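Local coordinates for protein cyclase (PDB 3TFZ) that probably cyclises and aromatises a nascent polyketide chain in the R1128 biosynthetic pathway of Streptomyces, using a Bet v 1-like helix-grip fold, at residues A17-V27 with R69-I78. Numbering follows the deposited sequence.
Sequences ADLVWEVLADV and RDLDPARRVI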
# COMPACT_ATOMS: atom_id res chain seq x y z
N ALA A 17 17.30 1.16 -3.03
CA ALA A 17 16.55 -0.09 -3.25
C ALA A 17 17.43 -1.27 -2.99
O ALA A 17 16.98 -2.25 -2.49
CB ALA A 17 15.92 -0.09 -4.66
N ASP A 18 18.71 -1.16 -3.28
CA ASP A 18 19.72 -2.15 -2.98
C ASP A 18 19.90 -2.40 -1.47
O ASP A 18 20.10 -3.53 -1.05
CB ASP A 18 21.10 -1.80 -3.67
CG ASP A 18 21.05 -1.96 -5.21
OD1 ASP A 18 20.04 -2.50 -5.78
OD2 ASP A 18 21.99 -1.55 -5.89
N LEU A 19 19.83 -1.36 -0.64
CA LEU A 19 19.92 -1.59 0.77
C LEU A 19 18.65 -2.32 1.33
O LEU A 19 18.70 -3.24 2.23
CB LEU A 19 20.21 -0.28 1.44
CG LEU A 19 20.41 -0.36 2.97
CD1 LEU A 19 21.59 -1.36 3.22
CD2 LEU A 19 20.78 1.02 3.35
N VAL A 20 17.50 -1.95 0.78
CA VAL A 20 16.27 -2.61 1.12
C VAL A 20 16.31 -4.07 0.69
O VAL A 20 15.78 -4.89 1.37
CB VAL A 20 15.09 -1.88 0.47
CG1 VAL A 20 13.79 -2.61 0.73
CG2 VAL A 20 15.00 -0.42 1.00
N TRP A 21 16.87 -4.37 -0.48
CA TRP A 21 17.04 -5.71 -0.94
C TRP A 21 17.85 -6.49 0.13
O TRP A 21 17.42 -7.57 0.55
CB TRP A 21 17.77 -5.75 -2.31
CG TRP A 21 18.03 -7.21 -2.67
CD1 TRP A 21 19.23 -7.89 -2.68
CD2 TRP A 21 17.01 -8.18 -2.98
NE1 TRP A 21 19.01 -9.23 -3.00
CE2 TRP A 21 17.65 -9.43 -3.13
CE3 TRP A 21 15.60 -8.09 -3.15
CZ2 TRP A 21 16.92 -10.60 -3.46
CZ3 TRP A 21 14.91 -9.19 -3.47
CH2 TRP A 21 15.58 -10.44 -3.67
N GLU A 22 19.03 -5.96 0.53
CA GLU A 22 19.86 -6.60 1.50
C GLU A 22 19.14 -6.99 2.79
O GLU A 22 19.44 -8.03 3.32
CB GLU A 22 21.11 -5.78 1.83
CG GLU A 22 22.11 -5.70 0.64
CD GLU A 22 23.27 -4.80 0.95
OE1 GLU A 22 23.48 -4.58 2.19
OE2 GLU A 22 23.97 -4.32 -0.01
N VAL A 23 18.26 -6.13 3.32
CA VAL A 23 17.49 -6.41 4.50
C VAL A 23 16.43 -7.56 4.19
O VAL A 23 16.27 -8.52 4.97
CB VAL A 23 16.82 -5.10 4.99
CG1 VAL A 23 15.72 -5.29 6.05
CG2 VAL A 23 17.89 -4.05 5.46
N LEU A 24 15.73 -7.47 3.05
CA LEU A 24 14.81 -8.49 2.70
C LEU A 24 15.47 -9.84 2.53
O LEU A 24 14.90 -10.79 3.05
CB LEU A 24 14.01 -8.14 1.37
CG LEU A 24 13.08 -6.92 1.38
CD1 LEU A 24 12.61 -6.63 0.02
CD2 LEU A 24 11.95 -7.17 2.33
N ALA A 25 16.58 -9.93 1.74
CA ALA A 25 17.30 -11.17 1.44
C ALA A 25 17.86 -11.93 2.68
O ALA A 25 18.05 -13.20 2.62
CB ALA A 25 18.42 -11.03 0.38
N ASP A 26 18.20 -11.21 3.75
CA ASP A 26 18.93 -11.89 4.87
C ASP A 26 17.92 -12.43 5.90
O ASP A 26 17.74 -11.81 6.98
CB ASP A 26 19.91 -10.85 5.44
CG ASP A 26 20.80 -11.38 6.61
OD1 ASP A 26 20.94 -12.61 6.80
OD2 ASP A 26 21.33 -10.48 7.37
N VAL A 27 17.20 -13.53 5.56
CA VAL A 27 16.28 -14.09 6.53
C VAL A 27 16.90 -14.44 7.93
O VAL A 27 16.17 -14.50 8.90
CB VAL A 27 15.62 -15.39 6.12
CG1 VAL A 27 14.18 -15.30 5.81
CG2 VAL A 27 16.49 -16.29 5.32
N ARG A 69 10.99 -19.37 -0.15
CA ARG A 69 11.29 -18.00 -0.73
C ARG A 69 12.12 -18.11 -1.98
O ARG A 69 13.22 -18.71 -1.92
CB ARG A 69 12.01 -17.09 0.27
CG ARG A 69 11.15 -16.88 1.59
CD ARG A 69 12.03 -16.61 2.82
NE ARG A 69 13.27 -15.74 2.65
CZ ARG A 69 13.29 -14.41 2.71
NH1 ARG A 69 12.16 -13.73 2.95
NH2 ARG A 69 14.44 -13.75 2.56
N ASP A 70 11.61 -17.59 -3.09
CA ASP A 70 12.35 -17.58 -4.33
C ASP A 70 12.86 -16.19 -4.47
O ASP A 70 12.06 -15.29 -4.62
CB ASP A 70 11.45 -17.99 -5.50
CG ASP A 70 11.08 -19.55 -5.45
OD1 ASP A 70 12.03 -20.40 -5.25
OD2 ASP A 70 9.86 -19.95 -5.57
N LEU A 71 14.17 -15.98 -4.39
CA LEU A 71 14.71 -14.64 -4.33
C LEU A 71 15.25 -14.21 -5.71
O LEU A 71 15.95 -14.96 -6.35
CB LEU A 71 15.86 -14.56 -3.28
CG LEU A 71 15.56 -14.65 -1.73
CD1 LEU A 71 15.49 -16.10 -1.26
CD2 LEU A 71 16.67 -13.91 -0.98
N ASP A 72 14.91 -13.00 -6.15
CA ASP A 72 15.25 -12.55 -7.51
C ASP A 72 15.74 -11.11 -7.38
O ASP A 72 14.95 -10.15 -7.46
CB ASP A 72 13.97 -12.59 -8.36
CG ASP A 72 14.23 -12.34 -9.83
OD1 ASP A 72 13.43 -12.80 -10.65
OD2 ASP A 72 15.21 -11.69 -10.18
N PRO A 73 17.03 -10.97 -7.06
CA PRO A 73 17.59 -9.65 -6.83
C PRO A 73 17.55 -8.75 -8.09
O PRO A 73 17.50 -7.53 -7.96
CB PRO A 73 19.03 -9.94 -6.40
CG PRO A 73 19.32 -11.37 -6.84
CD PRO A 73 18.02 -12.07 -6.82
N ALA A 74 17.53 -9.32 -9.29
CA ALA A 74 17.63 -8.47 -10.48
C ALA A 74 16.23 -7.87 -10.65
O ALA A 74 16.07 -6.68 -10.97
CB ALA A 74 18.07 -9.27 -11.69
N ARG A 75 15.24 -8.68 -10.31
CA ARG A 75 13.82 -8.31 -10.46
C ARG A 75 13.35 -7.46 -9.20
O ARG A 75 12.40 -6.68 -9.29
CB ARG A 75 13.02 -9.59 -10.98
CG ARG A 75 11.63 -9.40 -11.44
CD ARG A 75 11.23 -9.91 -12.88
NE ARG A 75 11.60 -11.27 -12.87
CZ ARG A 75 11.88 -12.16 -13.80
NH1 ARG A 75 11.71 -12.09 -15.14
NH2 ARG A 75 12.38 -13.25 -13.26
N ARG A 76 14.18 -7.48 -8.12
CA ARG A 76 13.91 -7.03 -6.72
C ARG A 76 12.54 -7.52 -6.17
O ARG A 76 11.71 -6.70 -5.68
CB ARG A 76 14.03 -5.53 -6.48
CG ARG A 76 15.13 -4.80 -7.17
CD ARG A 76 14.87 -3.25 -7.02
NE ARG A 76 15.89 -2.47 -7.67
CZ ARG A 76 17.14 -2.38 -7.24
NH1 ARG A 76 17.50 -3.04 -6.18
NH2 ARG A 76 18.00 -1.60 -7.85
N VAL A 77 12.39 -8.83 -6.17
CA VAL A 77 11.18 -9.47 -5.83
C VAL A 77 11.55 -10.78 -5.02
O VAL A 77 12.50 -11.51 -5.41
CB VAL A 77 10.43 -9.90 -7.15
CG1 VAL A 77 9.37 -10.99 -6.82
CG2 VAL A 77 9.74 -8.68 -7.79
N ILE A 78 10.86 -11.03 -3.91
CA ILE A 78 10.93 -12.32 -3.25
C ILE A 78 9.55 -12.88 -3.29
O ILE A 78 8.67 -12.29 -2.69
CB ILE A 78 11.46 -12.25 -1.81
CG1 ILE A 78 12.87 -11.58 -1.73
CG2 ILE A 78 11.40 -13.70 -1.17
CD1 ILE A 78 13.33 -11.25 -0.32
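The indole of W21 reaches from helix 17-25 to the hairpin of strands 61-72 and 77-82, and P73 lies over one of its faces. With W21 CG anti to the backbone N (chi1 175°), the ring is sent across to the hairpin. P73 CA sits 3.8 Å from the centroid of the six-membered ring, a CH-pi contact, while the ring's opposite face rests on A25 CB of its own helix. W21 CH2 comes obliquely to 3.5 Å from I78 CG1, and L71 CB lies at the ring edge. A turn further along the helix, A25 CB meets L71 CD2 at 3.6 Å and L24 CB packs on I78 CD1. Cutting W21 back to an alanine would probably leave P73 CA and I78 CG1 without the ring they pack on and open a gap between helix and hairpin. In this helix-grip fold, the contact sets the short N-terminal helix against a hairpin of the antiparallel sheet, whose turn carries a G1 beta bulge, R76 and V77 facing D72.

Two arginines of the hairpin segment tie down opposite ends of this apolar patch. Extended from CG to NE, R76 brings NH1 to D18 OD1 at 2.6 Å in a salt bridge, and NH2 adds a weak second bond to the same oxygen; the carboxylate and guanidinium planes are 40° apart. A17 CB covers a face of that guanidinium. At the other end the R69 chain bends at chi3 (38°), and NH2 gives L24 O a fairly straight bond of 3.0 Å. V27 CG1 sits over one face, 3.3 Å from R69 CZ. The chemistry thus differs along the contact: an exposed carboxylate holds R76, whereas neutral oxygens of L24, Q50 and Y30 grip buried R69, whose positive charge would probably suit the carbonyl end of the helix.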